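Side-chain contacts in GH18 chiitnase (Pseudoalteromonas aurantia, PDB 6K7Z), which degrades chitin as an endochitinase of glycoside hydrolase family 18, probably cleaving beta-1,4 linkages within the polysaccharide chain: residues Ile152-Gln157 against Ala168-Val173; Ile114-Thr119 against Ala131-Ser136; Val177-Asp182 against Leu211-Pro216; Ala120-Gln125 against Pro158-Gln163; Val186-Asn191 against Asp199-Ser204. All coordinates share one frame; numbering follows the deposited sequence.

Interaction 1: residues Ile152-Gln157 against Ala168-Val173; sequences ISHAPQ and AGYVEV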
# COMPACT_ATOMS: atom_id res chain seq x y z
N ILE A 152 -7.34 -1.08 -6.87
CA ILE A 152 -5.91 -1.20 -7.15
C ILE A 152 -5.25 -0.01 -6.47
O ILE A 152 -5.48 1.14 -6.85
CB ILE A 152 -5.58 -1.20 -8.65
CG1 ILE A 152 -6.26 -2.39 -9.34
CG2 ILE A 152 -4.07 -1.28 -8.86
CD1 ILE A 152 -6.03 -2.42 -10.85
N SER A 153 -4.46 -0.29 -5.44
CA SER A 153 -3.64 0.74 -4.81
C SER A 153 -2.17 0.43 -5.06
O SER A 153 -1.81 -0.68 -5.48
CB SER A 153 -3.93 0.83 -3.31
OG SER A 153 -3.67 -0.39 -2.65
N HIS A 154 -1.33 1.45 -4.87
CA HIS A 154 0.12 1.31 -4.82
C HIS A 154 0.60 1.90 -3.50
O HIS A 154 -0.13 2.67 -2.86
CB HIS A 154 0.83 2.06 -5.96
CG HIS A 154 0.56 1.50 -7.32
ND1 HIS A 154 1.57 1.01 -8.13
CD2 HIS A 154 -0.58 1.37 -8.03
CE1 HIS A 154 1.05 0.61 -9.28
NE2 HIS A 154 -0.26 0.81 -9.24
N ALA A 155 1.83 1.60 -3.11
CA ALA A 155 2.38 2.04 -1.82
C ALA A 155 3.75 2.69 -2.00
O ALA A 155 4.76 2.19 -1.50
CB ALA A 155 2.46 0.88 -0.82
N PRO A 156 3.80 3.82 -2.70
CA PRO A 156 5.10 4.44 -2.99
C PRO A 156 5.71 5.12 -1.78
O PRO A 156 5.04 5.51 -0.82
CB PRO A 156 4.75 5.48 -4.06
CG PRO A 156 3.34 5.85 -3.76
CD PRO A 156 2.69 4.58 -3.31
N GLN A 157 7.00 5.27 -1.85
CA GLN A 157 7.75 6.08 -0.90
C GLN A 157 7.90 7.50 -1.44
O GLN A 157 7.78 7.73 -2.64
CB GLN A 157 9.11 5.44 -0.66
CG GLN A 157 8.97 4.08 0.01
CD GLN A 157 10.22 3.24 -0.10
OE1 GLN A 157 11.25 3.56 0.49
NE2 GLN A 157 10.13 2.16 -0.87
N ALA A 168 12.05 9.57 -9.06
CA ALA A 168 10.62 9.90 -9.08
C ALA A 168 9.83 9.08 -10.09
O ALA A 168 9.05 9.62 -10.88
CB ALA A 168 10.43 11.39 -9.37
N GLY A 169 10.00 7.76 -10.04
CA GLY A 169 9.31 6.90 -10.98
C GLY A 169 7.80 7.02 -10.95
O GLY A 169 7.14 6.89 -11.98
N TYR A 170 7.22 7.30 -9.77
CA TYR A 170 5.76 7.34 -9.69
C TYR A 170 5.16 8.62 -10.25
O TYR A 170 3.95 8.66 -10.49
CB TYR A 170 5.30 7.15 -8.24
CG TYR A 170 4.97 5.72 -7.95
CD1 TYR A 170 5.96 4.80 -7.68
CD2 TYR A 170 3.65 5.28 -7.98
CE1 TYR A 170 5.66 3.48 -7.42
CE2 TYR A 170 3.33 3.94 -7.73
CZ TYR A 170 4.35 3.06 -7.45
OH TYR A 170 4.08 1.73 -7.21
N VAL A 171 5.96 9.67 -10.44
CA VAL A 171 5.48 10.82 -11.21
C VAL A 171 5.06 10.37 -12.60
O VAL A 171 3.95 10.65 -13.06
CB VAL A 171 6.55 11.92 -11.28
CG1 VAL A 171 6.14 13.01 -12.27
CG2 VAL A 171 6.78 12.53 -9.91
N GLU A 172 5.95 9.63 -13.27
CA GLU A 172 5.60 9.06 -14.57
C GLU A 172 4.40 8.13 -14.44
O GLU A 172 3.49 8.17 -15.28
CB GLU A 172 6.79 8.31 -15.16
CG GLU A 172 6.54 7.74 -16.55
CD GLU A 172 7.76 7.02 -17.14
OE1 GLU A 172 8.91 7.32 -16.74
OE2 GLU A 172 7.56 6.14 -18.02
N VAL A 173 4.37 7.30 -13.40
CA VAL A 173 3.25 6.38 -13.23
C VAL A 173 1.92 7.13 -13.17
O VAL A 173 0.99 6.85 -13.93
CB VAL A 173 3.46 5.49 -11.99
CG1 VAL A 173 2.22 4.66 -11.72
CG2 VAL A 173 4.66 4.57 -12.20
O HOH W 1 4.70 1.18 -4.53
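A buried aromatic contact with a polar tip joins His154, at the end of strand 151-154, to Tyr170 in the first turn of helix 169-177, within one beta-alpha-beta unit of the TIM barrel typical of family 18. The evidence for the polar part is a hydrogen bond between His154 ND1 and Tyr170 OH at 2.8 Å, bent to 151°; either atom could be the donor. The phenol oxygen lies in the imidazole plane, at the ring edge, while the two ring planes stand 79° apart with centroids 5.4 Å from each other, an oblique pairing. His154 places CG beside its backbone N and anti to its carbonyl carbon (chi1 -66°), which brings ND1 to the phenol oxygen. Its other nitrogen, NE2, is hydrogen-bonded to Thr138 OG1 of helix 130-144, and with both nitrogens engaged the rotation of the ring should be fixed. The apolar part is a CH-pi contact: Pro156 CB sits over the centre of the Tyr170 ring, 3.8 Å from its centroid and almost on the ring normal. A water lies 2.8 Å from Tyr170 OH and accepts the backbone N-H of Ala155, with 3.2 Å between Ala155 N and the water oxygen.

Interaction 2: residues Ile114-Thr119 against Ala131-Ser136; sequences IDYEDT and AQFLIS
Tyr116, at the C-terminal end of the strand 111-115 region of the TIM barrel, packs on Leu134 and Phe133 of helix 130-144, strand and helix being successive elements of one beta-alpha-beta unit. Asp115 and Glu117 flank this tyrosine in a sequence that matches the DxDxE signature of family 18. The CB of Tyr116 points toward the helix.

The CH-pi part carries most of the contact. Both methyls of Leu134 lie over the same face of the Tyr116 ring: CD1 is 4.0 Å from the centroid and 28° off the normal, and comes within 3.6 Å of Tyr116 CD2, whereas Leu134 CD2 covers the inner rim, 3.7 Å from Tyr116 CG. Tyr116 holds CG anti to its backbone N (chi1 177°), which lays one ring face against the Leu134 methyls.

The aromatic part is oblique. Tyr116 CE1 approaches Phe133 CD2 to 3.8 Å near the plane of the phenylalanine ring, at its edge, and the two planes are inclined at 42°. Tyr86 adds an edge-to-face partner for Tyr116.

Purely aliphatic packing is lighter: Ile114 and Leu134 run past each other in opposite directions, with Ile114 CG2 and Leu134 CD2 4.1 Å apart.

The polar end of the ring is held by a hydrogen bond from Tyr116 OH to Tyr128 OH, without a settled direction; Tyr128 OH also bonds Asp118 OD2. On the ring face opposite Leu134, Asp118 N lies 3.9 Å above the Tyr116 plane, toward the rim.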
# COMPACT_ATOMS: atom_id res chain seq x y z
N ILE A 114 -0.24 -2.73 -4.64
CA ILE A 114 1.04 -2.98 -5.29
C ILE A 114 2.08 -2.28 -4.43
O ILE A 114 2.28 -1.07 -4.53
CB ILE A 114 1.05 -2.48 -6.74
CG1 ILE A 114 0.07 -3.32 -7.56
CG2 ILE A 114 2.46 -2.55 -7.32
CD1 ILE A 114 -0.27 -2.70 -8.89
N ASP A 115 2.73 -3.06 -3.56
CA ASP A 115 3.72 -2.51 -2.64
C ASP A 115 5.10 -2.67 -3.27
O ASP A 115 5.87 -3.57 -2.93
CB ASP A 115 3.62 -3.19 -1.28
CG ASP A 115 4.52 -2.56 -0.23
OD1 ASP A 115 5.26 -1.61 -0.54
OD2 ASP A 115 4.49 -3.02 0.93
N TYR A 116 5.39 -1.77 -4.20
CA TYR A 116 6.59 -1.84 -5.04
C TYR A 116 7.67 -0.94 -4.45
O TYR A 116 7.47 0.27 -4.30
CB TYR A 116 6.23 -1.41 -6.46
CG TYR A 116 7.37 -1.36 -7.44
CD1 TYR A 116 7.71 -2.47 -8.18
CD2 TYR A 116 8.09 -0.18 -7.65
CE1 TYR A 116 8.75 -2.42 -9.10
CE2 TYR A 116 9.12 -0.12 -8.58
CZ TYR A 116 9.44 -1.25 -9.30
OH TYR A 116 10.46 -1.22 -10.24
N GLU A 117 8.84 -1.53 -4.15
CA GLU A 117 9.92 -0.81 -3.48
C GLU A 117 11.26 -0.90 -4.22
O GLU A 117 12.31 -0.63 -3.64
CB GLU A 117 10.07 -1.33 -2.04
CG GLU A 117 8.72 -1.55 -1.32
CD GLU A 117 8.83 -1.53 0.22
OE1 GLU A 117 9.96 -1.61 0.73
OE2 GLU A 117 7.79 -1.42 0.90
N ASP A 118 11.25 -1.26 -5.51
CA ASP A 118 12.50 -1.46 -6.25
C ASP A 118 12.98 -0.12 -6.81
O ASP A 118 12.85 0.20 -7.99
CB ASP A 118 12.30 -2.50 -7.36
CG ASP A 118 13.61 -2.87 -8.05
OD1 ASP A 118 14.69 -2.49 -7.54
OD2 ASP A 118 13.56 -3.52 -9.10
N THR A 119 13.57 0.67 -5.91
CA THR A 119 13.97 2.03 -6.24
C THR A 119 14.97 2.06 -7.40
O THR A 119 14.93 2.97 -8.23
CB THR A 119 14.57 2.68 -5.00
OG1 THR A 119 13.61 2.60 -3.93
CG2 THR A 119 14.94 4.13 -5.26
N ALA A 131 9.06 2.37 -14.11
CA ALA A 131 7.85 3.13 -14.36
C ALA A 131 6.99 2.45 -15.41
O ALA A 131 5.78 2.29 -15.23
CB ALA A 131 8.20 4.56 -14.78
N GLN A 132 7.60 2.03 -16.52
CA GLN A 132 6.82 1.36 -17.55
C GLN A 132 6.27 0.02 -17.04
O GLN A 132 5.17 -0.38 -17.44
CB GLN A 132 7.65 1.17 -18.81
CG GLN A 132 6.90 0.39 -19.90
CD GLN A 132 5.62 1.10 -20.34
OE1 GLN A 132 5.63 2.28 -20.70
NE2 GLN A 132 4.49 0.38 -20.27
N PHE A 133 7.01 -0.65 -16.16
CA PHE A 133 6.50 -1.87 -15.54
C PHE A 133 5.23 -1.58 -14.74
O PHE A 133 4.21 -2.25 -14.91
CB PHE A 133 7.57 -2.49 -14.64
CG PHE A 133 7.04 -3.58 -13.75
CD1 PHE A 133 6.57 -4.77 -14.28
CD2 PHE A 133 7.03 -3.42 -12.37
CE1 PHE A 133 6.09 -5.78 -13.46
CE2 PHE A 133 6.55 -4.42 -11.53
CZ PHE A 133 6.07 -5.61 -12.07
N LEU A 134 5.29 -0.57 -13.88
CA LEU A 134 4.13 -0.24 -13.07
C LEU A 134 2.98 0.27 -13.93
O LEU A 134 1.82 -0.03 -13.66
CB LEU A 134 4.53 0.79 -12.03
CG LEU A 134 5.51 0.22 -11.02
CD1 LEU A 134 6.05 1.36 -10.17
CD2 LEU A 134 4.83 -0.82 -10.14
N ILE A 135 3.29 1.03 -14.97
CA ILE A 135 2.25 1.49 -15.89
C ILE A 135 1.57 0.30 -16.57
O ILE A 135 0.34 0.19 -16.57
CB ILE A 135 2.84 2.46 -16.92
CG1 ILE A 135 3.15 3.79 -16.23
CG2 ILE A 135 1.92 2.64 -18.13
CD1 ILE A 135 4.06 4.69 -17.03
N SER A 136 2.36 -0.59 -17.15
CA SER A 136 1.78 -1.75 -17.84
C SER A 136 1.05 -2.68 -16.87
O SER A 136 -0.04 -3.16 -17.16
CB SER A 136 2.87 -2.52 -18.59
OG SER A 136 2.32 -3.70 -19.16

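Interaction 3: residues Val177-Asp182 against Leu211-Pro216; sequences VGQEID and LPNMSP
Two helix-to-strand loops of the TIM barrel meet here: the 3-10 turn that follows helix 169-177 and a type II beta turn, Leu211 to Met214, between helix 198-209 and strand 219-224. The beta turn is closed by Met214 N donating to Leu211 O at 3.0 Å, and Asn213 takes its third position with the positive phi (72°) expected there. That presents Asn213 CB to the backbone of Gly178, 3.9 Å from Gly178 CA; the lack of a side chain on the glycine is what lets the loops come so near. Met214, its chain bent at chi2 and chi3, also brings its methyl against the same residue, with Met214 CE 3.9 Å from Gly178 O. This carbonyl oxygen also accepts from Lys218 NZ.

The Gln179 and Asn213 side chains run alongside one another in the same direction, their amide planes turned 66° apart. Gln179 OE1 and Asn213 ND2 are 3.5 Å from each other, but the angle is too poor for a hydrogen bond. Each amide instead finds a carbonyl at the end of helix 169-177: Gln179 NE2 donates to Leu176 O, and Asn213 ND2 to Val174 O.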
# COMPACT_ATOMS: atom_id res chain seq x y z
N VAL A 177 -1.17 6.58 -15.83
CA VAL A 177 -2.25 5.67 -15.45
C VAL A 177 -2.88 6.04 -14.11
O VAL A 177 -3.62 5.24 -13.53
CB VAL A 177 -1.78 4.21 -15.41
CG1 VAL A 177 -1.28 3.74 -16.79
CG2 VAL A 177 -0.72 4.00 -14.30
N GLY A 178 -2.60 7.24 -13.60
CA GLY A 178 -3.18 7.65 -12.33
C GLY A 178 -4.69 7.52 -12.29
O GLY A 178 -5.26 7.22 -11.23
N GLN A 179 -5.35 7.73 -13.43
CA GLN A 179 -6.80 7.62 -13.47
C GLN A 179 -7.29 6.20 -13.20
O GLN A 179 -8.46 6.01 -12.87
CB GLN A 179 -7.32 8.11 -14.83
CG GLN A 179 -6.97 7.21 -16.01
CD GLN A 179 -5.52 7.33 -16.49
OE1 GLN A 179 -4.75 8.18 -16.02
NE2 GLN A 179 -5.14 6.49 -17.45
N GLU A 180 -6.41 5.20 -13.31
CA GLU A 180 -6.77 3.81 -13.08
C GLU A 180 -6.41 3.31 -11.69
O GLU A 180 -6.69 2.16 -11.36
CB GLU A 180 -6.11 2.93 -14.14
CG GLU A 180 -6.58 3.26 -15.55
CD GLU A 180 -5.97 2.37 -16.60
OE1 GLU A 180 -5.37 1.34 -16.25
OE2 GLU A 180 -6.10 2.71 -17.79
N ILE A 181 -5.77 4.14 -10.88
CA ILE A 181 -5.33 3.77 -9.53
C ILE A 181 -6.31 4.39 -8.54
O ILE A 181 -6.65 5.58 -8.65
CB ILE A 181 -3.90 4.27 -9.27
CG1 ILE A 181 -2.91 3.56 -10.19
CG2 ILE A 181 -3.53 4.14 -7.78
CD1 ILE A 181 -1.50 4.13 -10.14
N ASP A 182 -6.74 3.60 -7.56
CA ASP A 182 -7.69 4.15 -6.59
C ASP A 182 -7.02 5.09 -5.60
O ASP A 182 -7.55 6.16 -5.31
CB ASP A 182 -8.42 3.02 -5.88
CG ASP A 182 -9.36 2.27 -6.82
OD1 ASP A 182 -10.48 2.75 -7.05
OD2 ASP A 182 -8.96 1.22 -7.33
N LEU A 211 -0.29 16.40 -8.26
CA LEU A 211 0.26 15.74 -9.44
C LEU A 211 -0.85 15.44 -10.44
O LEU A 211 -2.02 15.34 -10.06
CB LEU A 211 1.00 14.46 -9.04
CG LEU A 211 2.36 14.64 -8.35
CD1 LEU A 211 2.83 13.35 -7.71
CD2 LEU A 211 3.41 15.17 -9.32
N PRO A 212 -0.52 15.32 -11.72
CA PRO A 212 -1.55 14.98 -12.71
C PRO A 212 -2.28 13.69 -12.33
O PRO A 212 -1.66 12.69 -11.95
CB PRO A 212 -0.75 14.82 -14.01
CG PRO A 212 0.42 15.78 -13.83
CD PRO A 212 0.76 15.69 -12.35
N ASN A 213 -3.61 13.74 -12.41
CA ASN A 213 -4.56 12.67 -12.10
C ASN A 213 -4.67 12.40 -10.60
O ASN A 213 -5.51 11.59 -10.20
CB ASN A 213 -4.22 11.35 -12.80
CG ASN A 213 -4.25 11.49 -14.30
OD1 ASN A 213 -5.20 12.03 -14.86
ND2 ASN A 213 -3.17 11.07 -14.96
N MET A 214 -3.89 13.07 -9.77
CA MET A 214 -3.99 12.85 -8.33
C MET A 214 -4.92 13.87 -7.69
O MET A 214 -5.37 14.84 -8.32
CB MET A 214 -2.60 12.89 -7.70
CG MET A 214 -1.75 11.68 -8.06
SD MET A 214 -2.38 10.15 -7.33
CE MET A 214 -3.14 9.36 -8.76
N SER A 215 -5.22 13.64 -6.42
CA SER A 215 -6.07 14.51 -5.62
C SER A 215 -5.91 14.11 -4.16
O SER A 215 -5.31 13.07 -3.87
CB SER A 215 -7.53 14.36 -6.06
OG SER A 215 -7.99 13.06 -5.74
N PRO A 216 -6.44 14.88 -3.21
CA PRO A 216 -6.44 14.41 -1.82
C PRO A 216 -7.02 13.02 -1.67
O PRO A 216 -6.43 12.18 -0.97
CB PRO A 216 -7.30 15.46 -1.11
CG PRO A 216 -7.08 16.70 -1.91
CD PRO A 216 -7.00 16.24 -3.33

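Interaction 4: residues Ala120-Gln125 against Pro158-Gln163; sequences AAFTGQ and PPYLEQ
Phe122 drives its edge into the face of Tyr160, a T-shaped pair between two strand-to-helix loops of the TIM barrel, one after strand 111-115 and the other after strand 151-154. Such loops lie at the C-terminal end of the barrel strands, the end that bears the active site in this fold.

In the tight part Phe122 and Tyr160 are the touching pair, and the segments bury only 92 Å² together. Phe122 CE2 stands over the centre of the Tyr160 ring, 3.5 Å above its plane and 3.6 Å from Tyr160 CG; the planes are 89° apart and the centroids 4.9 Å. The neighbouring corner, Phe122 CD2, is 3.8 Å from Tyr160 CD1. Phe122 reaches across with CG beside its backbone N, anti to the carbonyl carbon (chi1 -60°). Tyr160 is buried, and its hydroxyl is hydrogen-bonded to Thr119 OG1, which ties the far end of the ring to the residue just ahead of the 120-125 segment. Phe122 also touches Tyr170 of helix 169-177.

The loose side is the outer part of the first loop, where Gly124 and Gln125 are exposed to solvent and neither reaches the 158-163 segment. Local bonds converge on Ala120 O: Thr123 N and Gln125 N each donate to it at 3.2 Å, and Thr123 OG1 donates to Ala120 O at 3.0 Å, tilted 33° from the carbonyl plane.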
# COMPACT_ATOMS: atom_id res chain seq x y z
N ALA A 120 15.87 1.07 -7.46
CA ALA A 120 16.90 1.09 -8.49
C ALA A 120 16.31 1.02 -9.89
O ALA A 120 16.99 1.40 -10.85
CB ALA A 120 17.88 -0.07 -8.29
N ALA A 121 15.08 0.53 -10.05
CA ALA A 121 14.47 0.51 -11.37
C ALA A 121 13.98 1.88 -11.82
O ALA A 121 13.57 2.02 -12.98
CB ALA A 121 13.32 -0.51 -11.41
N PHE A 122 14.02 2.89 -10.95
CA PHE A 122 13.76 4.27 -11.36
C PHE A 122 15.03 5.05 -11.65
O PHE A 122 14.95 6.21 -12.07
CB PHE A 122 12.95 5.02 -10.28
CG PHE A 122 11.61 4.41 -9.96
CD1 PHE A 122 10.88 3.72 -10.92
CD2 PHE A 122 11.07 4.55 -8.68
CE1 PHE A 122 9.63 3.18 -10.60
CE2 PHE A 122 9.84 4.03 -8.36
CZ PHE A 122 9.11 3.33 -9.31
N THR A 123 16.21 4.46 -11.40
CA THR A 123 17.50 5.14 -11.58
C THR A 123 18.34 4.55 -12.70
O THR A 123 19.53 4.87 -12.80
CB THR A 123 18.32 5.09 -10.30
OG1 THR A 123 18.68 3.73 -10.02
CG2 THR A 123 17.53 5.66 -9.14
N GLY A 124 17.78 3.68 -13.53
CA GLY A 124 18.56 3.08 -14.59
C GLY A 124 19.53 2.00 -14.14
O GLY A 124 20.36 1.57 -14.95
N GLN A 125 19.44 1.53 -12.89
CA GLN A 125 20.40 0.58 -12.35
C GLN A 125 19.88 -0.84 -12.24
O GLN A 125 20.62 -1.71 -11.77
CB GLN A 125 20.88 1.04 -10.96
CG GLN A 125 21.70 2.31 -10.95
CD GLN A 125 23.02 2.15 -11.67
OE1 GLN A 125 23.78 1.21 -11.40
NE2 GLN A 125 23.30 3.04 -12.61
N PRO A 158 8.12 8.48 -0.56
CA PRO A 158 8.06 9.88 -0.97
C PRO A 158 8.98 10.21 -2.14
O PRO A 158 8.57 10.96 -3.03
CB PRO A 158 8.47 10.64 0.30
CG PRO A 158 7.94 9.78 1.41
CD PRO A 158 8.15 8.34 0.91
N PRO A 159 10.22 9.70 -2.18
CA PRO A 159 11.08 10.08 -3.33
C PRO A 159 10.48 9.72 -4.67
O PRO A 159 10.78 10.38 -5.67
CB PRO A 159 12.38 9.31 -3.06
CG PRO A 159 12.43 9.14 -1.58
CD PRO A 159 10.98 8.92 -1.19
N TYR A 160 9.63 8.69 -4.71
CA TYR A 160 9.01 8.27 -5.96
C TYR A 160 8.10 9.33 -6.54
O TYR A 160 7.80 9.28 -7.75
CB TYR A 160 8.20 7.00 -5.74
CG TYR A 160 8.95 5.76 -5.29
CD1 TYR A 160 10.34 5.74 -5.17
CD2 TYR A 160 8.25 4.60 -4.98
CE1 TYR A 160 11.00 4.58 -4.76
CE2 TYR A 160 8.89 3.46 -4.58
CZ TYR A 160 10.26 3.45 -4.46
OH TYR A 160 10.87 2.28 -4.06
N LEU A 161 7.64 10.28 -5.72
CA LEU A 161 6.61 11.25 -6.09
C LEU A 161 7.15 12.68 -6.16
O LEU A 161 6.37 13.62 -6.34
CB LEU A 161 5.46 11.19 -5.09
CG LEU A 161 4.65 9.88 -5.12
CD1 LEU A 161 3.86 9.67 -3.84
CD2 LEU A 161 3.73 9.86 -6.33
N GLU A 162 8.45 12.86 -6.03
CA GLU A 162 9.07 14.18 -6.02
C GLU A 162 9.30 14.63 -7.46
O GLU A 162 10.19 14.12 -8.14
CB GLU A 162 10.37 14.14 -5.22
CG GLU A 162 10.13 14.00 -3.71
CD GLU A 162 9.59 15.28 -3.11
OE1 GLU A 162 10.19 16.34 -3.38
OE2 GLU A 162 8.57 15.24 -2.38
N GLN A 163 8.48 15.57 -7.92
CA GLN A 163 8.64 16.17 -9.25
C GLN A 163 10.09 16.54 -9.49
O GLN A 163 10.71 17.24 -8.68
CB GLN A 163 7.74 17.40 -9.38
CG GLN A 163 7.76 18.05 -10.75
CD GLN A 163 6.95 17.28 -11.79
OE1 GLN A 163 7.50 16.76 -12.76
NE2 GLN A 163 5.64 17.23 -11.59

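Interaction 5: residues Val186-Asn191 against Asp199-Ser204; sequences VQFYNN and DQIVSS
Ile201 CG2 rests squarely on the Phe188 ring, 3.7 Å from its centroid and 8° off the normal, a CH-pi contact centred over the face. Ile201 has CG1 beside its backbone N (chi1 -67°), leaving CG2 anti to that N and directed at the aromatic ring; CG1 adds a lesser touch, with Ile201 CG1 3.9 Å from Phe188 CD1. At the rim of the ring, near its plane, Ser204 CB stands 4.5 Å from Phe188 CE1, so the serine meets the edge while the isoleucine has the face.

On the opposite face, Val186 CG1 of the strand just before Phe188 lies 3.5 Å above the ring plane, toward the rim, which places the ring between strand and helix. These are the first two elements of a beta-alpha-beta unit of the TIM barrel, strand 183-187 and helix 198-209, followed by strand 219-224. The third element touches both partners: Ala221 packs on Phe188 and Phe223 on Ile201. Pro158, from the loop after strand 151-154, is a further neighbour of the phenylalanine.

Farther out, Phe188 is the centre of an inverse gamma turn, with a weak bond from Tyr189 N to Gln187 O at 2.8 Å. Ser204 OG accepts from Trp194 NE1. The chain beyond the turn is tied by Asn191 ND2, which donates to Tyr189 O at 2.9 Å with a 152° angle and also to Gln157 OE1.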
# COMPACT_ATOMS: atom_id res chain seq x y z
N VAL A 186 1.18 6.31 0.70
CA VAL A 186 2.52 6.89 0.75
C VAL A 186 3.18 6.53 2.08
O VAL A 186 2.63 6.80 3.15
CB VAL A 186 2.48 8.42 0.56
CG1 VAL A 186 3.90 8.98 0.54
CG2 VAL A 186 1.72 8.79 -0.72
N GLN A 187 4.37 5.94 2.02
CA GLN A 187 5.08 5.49 3.22
C GLN A 187 5.94 6.64 3.74
O GLN A 187 7.11 6.79 3.38
CB GLN A 187 5.94 4.27 2.92
CG GLN A 187 5.22 3.15 2.20
CD GLN A 187 6.08 1.90 2.07
OE1 GLN A 187 6.97 1.67 2.89
NE2 GLN A 187 5.81 1.09 1.04
N PHE A 188 5.38 7.44 4.64
CA PHE A 188 6.16 8.51 5.23
C PHE A 188 7.01 7.98 6.38
O PHE A 188 6.96 8.49 7.50
CB PHE A 188 5.24 9.65 5.70
CG PHE A 188 4.65 10.46 4.57
CD1 PHE A 188 5.46 11.30 3.81
CD2 PHE A 188 3.30 10.36 4.25
CE1 PHE A 188 4.93 12.04 2.77
CE2 PHE A 188 2.76 11.11 3.21
CZ PHE A 188 3.58 11.95 2.46
N TYR A 189 7.82 6.96 6.09
CA TYR A 189 8.74 6.40 7.06
C TYR A 189 9.84 5.68 6.29
O TYR A 189 9.74 5.48 5.08
CB TYR A 189 8.03 5.45 8.04
CG TYR A 189 7.10 4.47 7.38
CD1 TYR A 189 5.77 4.80 7.13
CD2 TYR A 189 7.54 3.21 7.00
CE1 TYR A 189 4.91 3.91 6.52
CE2 TYR A 189 6.68 2.30 6.40
CZ TYR A 189 5.37 2.65 6.17
OH TYR A 189 4.51 1.75 5.56
N ASN A 190 10.92 5.36 7.00
CA ASN A 190 12.12 4.78 6.39
C ASN A 190 12.67 5.66 5.28
O ASN A 190 13.35 5.17 4.37
CB ASN A 190 11.87 3.37 5.85
CG ASN A 190 11.44 2.40 6.93
OD1 ASN A 190 11.84 2.54 8.09
ND2 ASN A 190 10.64 1.41 6.56
N ASN A 191 12.39 6.96 5.33
CA ASN A 191 12.74 7.87 4.25
C ASN A 191 13.02 9.24 4.81
O ASN A 191 12.12 10.09 4.90
CB ASN A 191 11.64 7.96 3.19
CG ASN A 191 11.70 6.83 2.20
OD1 ASN A 191 12.50 6.87 1.26
ND2 ASN A 191 10.85 5.83 2.37
N ASP A 199 6.51 18.91 9.13
CA ASP A 199 6.46 20.00 8.16
C ASP A 199 6.77 19.49 6.76
O ASP A 199 6.09 19.83 5.79
CB ASP A 199 7.43 21.11 8.56
CG ASP A 199 7.22 21.58 9.97
OD1 ASP A 199 6.10 21.37 10.48
OD2 ASP A 199 8.16 22.15 10.57
N GLN A 200 7.80 18.65 6.64
CA GLN A 200 8.14 18.10 5.33
C GLN A 200 7.06 17.14 4.84
O GLN A 200 6.76 17.09 3.64
CB GLN A 200 9.50 17.41 5.41
CG GLN A 200 9.97 16.83 4.10
CD GLN A 200 10.26 17.89 3.06
OE1 GLN A 200 9.53 18.04 2.07
NE2 GLN A 200 11.32 18.66 3.29
N ILE A 201 6.45 16.37 5.75
CA ILE A 201 5.41 15.44 5.33
C ILE A 201 4.20 16.20 4.78
O ILE A 201 3.62 15.82 3.75
CB ILE A 201 5.01 14.52 6.50
CG1 ILE A 201 6.17 13.59 6.86
CG2 ILE A 201 3.74 13.74 6.17
CD1 ILE A 201 6.04 12.97 8.25
N VAL A 202 3.83 17.30 5.45
CA VAL A 202 2.66 18.07 5.03
C VAL A 202 2.89 18.72 3.67
O VAL A 202 2.03 18.64 2.77
CB VAL A 202 2.32 19.13 6.09
CG1 VAL A 202 1.29 20.11 5.55
CG2 VAL A 202 1.80 18.43 7.37
N SER A 203 4.01 19.41 3.49
CA SER A 203 4.24 20.08 2.22
C SER A 203 4.31 19.07 1.08
O SER A 203 3.71 19.27 0.02
CB SER A 203 5.51 20.93 2.27
OG SER A 203 6.64 20.13 2.55
N SER A 204 5.00 17.95 1.30
CA SER A 204 5.08 16.92 0.28
C SER A 204 3.71 16.32 -0.01
O SER A 204 3.34 16.14 -1.18
CB SER A 204 6.07 15.83 0.69
OG SER A 204 7.40 16.32 0.65

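In the fold
All five contacts belong to one sector of the TIM barrel. Interactions 1, 2 and 5 each pair a strand with the helix that follows it, and their strands, 111-115, 151-154 and 183-187, are parallel neighbours in the sheet. Interaction 2 comes first along the chain, then 1, then 5; the centres of 1 and 2 are about 7 Å apart, those of 1 and 5 about 14 Å. Interaction 4 alternates with 1 and with 2 in sequence and joins their strand-to-helix loops, linking consecutive units. Interaction 3 lies about 18 Å from 4 between centres and joins helix-to-strand loops. Consecutive beta-alpha units are thus tied together by both kinds of loop as well as by the sheet.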